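Iron(3+)-hydroxamate-binding protein FhuD (Bacillus subtilis subsp. subtilis, PDB 3G9Q) binds iron(3+)-hydroxamate complexes such as ferrichrome outside the membrane and hands them to the permease of the FhuCBGD ABC importer. Local coordinates at residues Arg16-Ala21 against Leu70-Ile75. Sequence-based numbering, arbitrary orientation.
Sequences RVVVMA and LNPDLI
Val17 and Val18 pair with Leu74 and Ile75 as neighbouring parallel strands, 17-19 and 74-78, at the middle of the four-stranded parallel sheet in the N-terminal lobe of this Fe/B12-type binding protein. Val18 N donates to Leu74 O at 3.1 Å, nearly straight. Val18 is the main bump on one face. With CG1 anti to the backbone N (chi1 172°), CG2 is left beside the N and drops into a hollow between Pro72, Leu70 and Ile75. Pro72 CB forms the floor, 3.5 Å from Val18 CG2, and Leu70 CD1 closes another side at 3.9 Å. Ile75 lies alongside and turns its CD1 back toward Val18. Val67 of helix 64-68 touches Val18, Pro72 and Ile75 on this face. On the other face Val17 and Leu74 point the same way, and Val17 CG2 rests on Leu74 CD2 at 3.9 Å.

Ahead of the strand, Arg16 reaches along the loop that leads into strand 74-78. Its chain bends at chi3 (66°), which brings the edge of the guanidinium to Leu70 O. Arg16 NE donates to Leu70 O at 3.0 Å, with that oxygen in the guanidinium plane, and NH1 adds a weak bond. An alanine here would probably leave Leu70 O without its NE and NH1 donors and Asn71 O without the CD and NE that lie against it. The backbone of Arg16 is held separately. Arg16 O accepts from Asp73 N at 2.8 Å and weakly from Leu74 N. Asp73 folds its carboxylate back, and Asp73 OD2 accepts from Arg16 N at 2.8 Å, the donor sitting 45° out of the carboxylate plane.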
ATOM      1  N   ARG A  16     -14.653  19.818  -6.897  1.00 41.34           N
ATOM      2  CA  ARG A  16     -14.470  19.601  -5.462  1.00 46.81           C
ATOM      3  C   ARG A  16     -14.879  18.191  -5.058  1.00 46.50           C
ATOM      4  O   ARG A  16     -16.067  17.878  -4.991  1.00 50.08           O
ATOM      5  CB  ARG A  16     -15.280  20.616  -4.648  1.00 48.62           C
ATOM      6  CG  ARG A  16     -14.937  22.089  -4.896  1.00 43.95           C
ATOM      7  CD  ARG A  16     -15.811  22.968  -4.027  1.00 42.64           C
ATOM      8  NE  ARG A  16     -15.513  22.793  -2.605  1.00 37.98           N
ATOM      9  CZ  ARG A  16     -14.493  23.381  -1.985  1.00 31.60           C
ATOM     10  NH1 ARG A  16     -14.276  23.175  -0.695  1.00 44.06           N
ATOM     11  NH2 ARG A  16     -13.691  24.188  -2.657  1.00 30.71           N
ATOM     12  N   VAL A  17     -13.887  17.349  -4.778  1.00 48.88           N
ATOM     13  CA  VAL A  17     -14.127  15.963  -4.389  1.00 42.12           C
ATOM     14  C   VAL A  17     -13.763  15.667  -2.935  1.00 42.14           C
ATOM     15  O   VAL A  17     -12.685  16.021  -2.462  1.00 38.03           O
ATOM     16  CB  VAL A  17     -13.320  14.976  -5.279  1.00 38.43           C
ATOM     17  CG1 VAL A  17     -13.591  13.548  -4.840  1.00 24.41           C
ATOM     18  CG2 VAL A  17     -13.688  15.153  -6.740  1.00 36.14           C
ATOM     19  N   VAL A  18     -14.683  15.019  -2.232  1.00 41.56           N
ATOM     20  CA  VAL A  18     -14.462  14.618  -0.852  1.00 45.26           C
ATOM     21  C   VAL A  18     -14.312  13.095  -0.895  1.00 51.00           C
ATOM     22  O   VAL A  18     -15.230  12.374  -1.322  1.00 41.60           O
ATOM     23  CB  VAL A  18     -15.660  14.993   0.059  1.00 50.15           C
ATOM     24  CG1 VAL A  18     -15.483  14.382   1.444  1.00 40.59           C
ATOM     25  CG2 VAL A  18     -15.786  16.495   0.158  1.00 36.10           C
ATOM     26  N   VAL A  19     -13.145  12.617  -0.472  1.00 39.74           N
ATOM     27  CA  VAL A  19     -12.842  11.193  -0.477  1.00 43.54           C
ATOM     28  C   VAL A  19     -12.892  10.623   0.928  1.00 47.00           C
ATOM     29  O   VAL A  19     -12.034  10.923   1.745  1.00 53.74           O
ATOM     30  CB  VAL A  19     -11.434  10.948  -1.061  1.00 50.60           C
ATOM     31  CG1 VAL A  19     -11.146   9.466  -1.137  1.00 58.11           C
ATOM     32  CG2 VAL A  19     -11.328  11.585  -2.432  1.00 53.03           C
HETATM   33  N   MSE A  20     -13.894   9.805   1.222  1.00 55.93           N
HETATM   34  CA  MSE A  20     -13.987   9.230   2.559  1.00 63.93           C
HETATM   35  C   MSE A  20     -13.259   7.886   2.688  1.00 59.26           C
HETATM   36  O   MSE A  20     -13.102   7.351   3.791  1.00 60.47           O
HETATM   37  CB  MSE A  20     -15.457   9.125   2.985  1.00 70.23           C
HETATM   38  CG  MSE A  20     -16.018  10.441   3.547  1.00 74.78           C
HETATM   39 SE   MSE A  20     -17.960  10.627   3.425  1.00 94.42          SE
HETATM   40  CE  MSE A  20     -18.505   9.785   5.095  1.00 93.08           C
ATOM     41  N   ALA A  21     -12.796   7.356   1.558  1.00 55.08           N
ATOM     42  CA  ALA A  21     -12.047   6.097   1.540  1.00 62.68           C
ATOM     43  C   ALA A  21     -10.557   6.426   1.460  1.00 65.21           C
ATOM     44  O   ALA A  21     -10.009   6.552   0.370  1.00 69.49           O
ATOM     45  CB  ALA A  21     -12.460   5.261   0.333  1.00 55.89           C
ATOM     46  N   LEU A  70     -18.025  21.459   2.963  1.00 55.29           N
ATOM     47  CA  LEU A  70     -17.026  21.450   1.901  1.00 52.08           C
ATOM     48  C   LEU A  70     -17.733  21.458   0.540  1.00 57.50           C
ATOM     49  O   LEU A  70     -17.080  21.377  -0.508  1.00 56.23           O
ATOM     50  CB  LEU A  70     -16.143  20.190   2.031  1.00 51.24           C
ATOM     51  CG  LEU A  70     -15.270  19.943   3.277  1.00 35.33           C
ATOM     52  CD1 LEU A  70     -14.969  18.483   3.398  1.00 25.47           C
ATOM     53  CD2 LEU A  70     -13.984  20.750   3.200  1.00 34.60           C
ATOM     54  N   ASN A  71     -19.064  21.587   0.573  1.00 63.85           N
ATOM     55  CA  ASN A  71     -19.929  21.553  -0.626  1.00 62.65           C
ATOM     56  C   ASN A  71     -19.254  20.889  -1.828  1.00 56.46           C
ATOM     57  O   ASN A  71     -18.804  21.550  -2.759  1.00 59.79           O
ATOM     58  CB  ASN A  71     -20.477  22.959  -0.995  1.00 66.40           C
ATOM     59  CG  ASN A  71     -19.380  24.000  -1.266  1.00 71.78           C
ATOM     60  OD1 ASN A  71     -19.330  24.597  -2.346  1.00 48.92           O
ATOM     61  ND2 ASN A  71     -18.518  24.238  -0.274  1.00 78.26           N
ATOM     62  N   PRO A  72     -19.177  19.548  -1.809  1.00 55.08           N
ATOM     63  CA  PRO A  72     -18.548  18.794  -2.893  1.00 56.66           C
ATOM     64  C   PRO A  72     -19.465  18.548  -4.074  1.00 52.80           C
ATOM     65  O   PRO A  72     -20.693  18.543  -3.932  1.00 47.93           O
ATOM     66  CB  PRO A  72     -18.164  17.493  -2.210  1.00 54.75           C
ATOM     67  CG  PRO A  72     -19.345  17.262  -1.324  1.00 50.92           C
ATOM     68  CD  PRO A  72     -19.558  18.637  -0.709  1.00 56.57           C
ATOM     69  N   ASP A  73     -18.854  18.344  -5.236  1.00 40.03           N
ATOM     70  CA  ASP A  73     -19.606  18.052  -6.445  1.00 54.25           C
ATOM     71  C   ASP A  73     -19.490  16.553  -6.732  1.00 53.48           C
ATOM     72  O   ASP A  73     -20.020  16.045  -7.719  1.00 55.82           O
ATOM     73  CB  ASP A  73     -19.113  18.895  -7.652  1.00 59.83           C
ATOM     74  CG  ASP A  73     -17.617  18.735  -7.942  1.00 57.21           C
ATOM     75  OD1 ASP A  73     -17.073  17.623  -7.783  1.00 65.84           O
ATOM     76  OD2 ASP A  73     -16.986  19.722  -8.362  1.00 53.19           O
ATOM     77  N   LEU A  74     -18.790  15.855  -5.845  1.00 54.52           N
ATOM     78  CA  LEU A  74     -18.603  14.412  -5.947  1.00 57.71           C
ATOM     79  C   LEU A  74     -18.053  13.818  -4.633  1.00 60.25           C
ATOM     80  O   LEU A  74     -17.109  14.356  -4.039  1.00 55.84           O
ATOM     81  CB  LEU A  74     -17.659  14.058  -7.106  1.00 42.57           C
ATOM     82  CG  LEU A  74     -17.336  12.570  -7.258  1.00 33.33           C
ATOM     83  CD1 LEU A  74     -18.508  11.850  -7.903  1.00 35.42           C
ATOM     84  CD2 LEU A  74     -16.091  12.415  -8.108  1.00 40.61           C
ATOM     85  N   ILE A  75     -18.658  12.711  -4.191  1.00 53.24           N
ATOM     86  CA  ILE A  75     -18.257  12.014  -2.968  1.00 44.58           C
ATOM     87  C   ILE A  75     -17.854  10.581  -3.250  1.00 42.99           C
ATOM     88  O   ILE A  75     -18.533   9.874  -3.988  1.00 39.14           O
ATOM     89  CB  ILE A  75     -19.401  11.933  -1.943  1.00 41.34           C
ATOM     90  CG1 ILE A  75     -19.771  13.321  -1.476  1.00 36.69           C
ATOM     91  CG2 ILE A  75     -18.958  11.122  -0.736  1.00 18.02           C
ATOM     92  CD1 ILE A  75     -18.692  14.149  -0.731  1.00 56.02           C
TER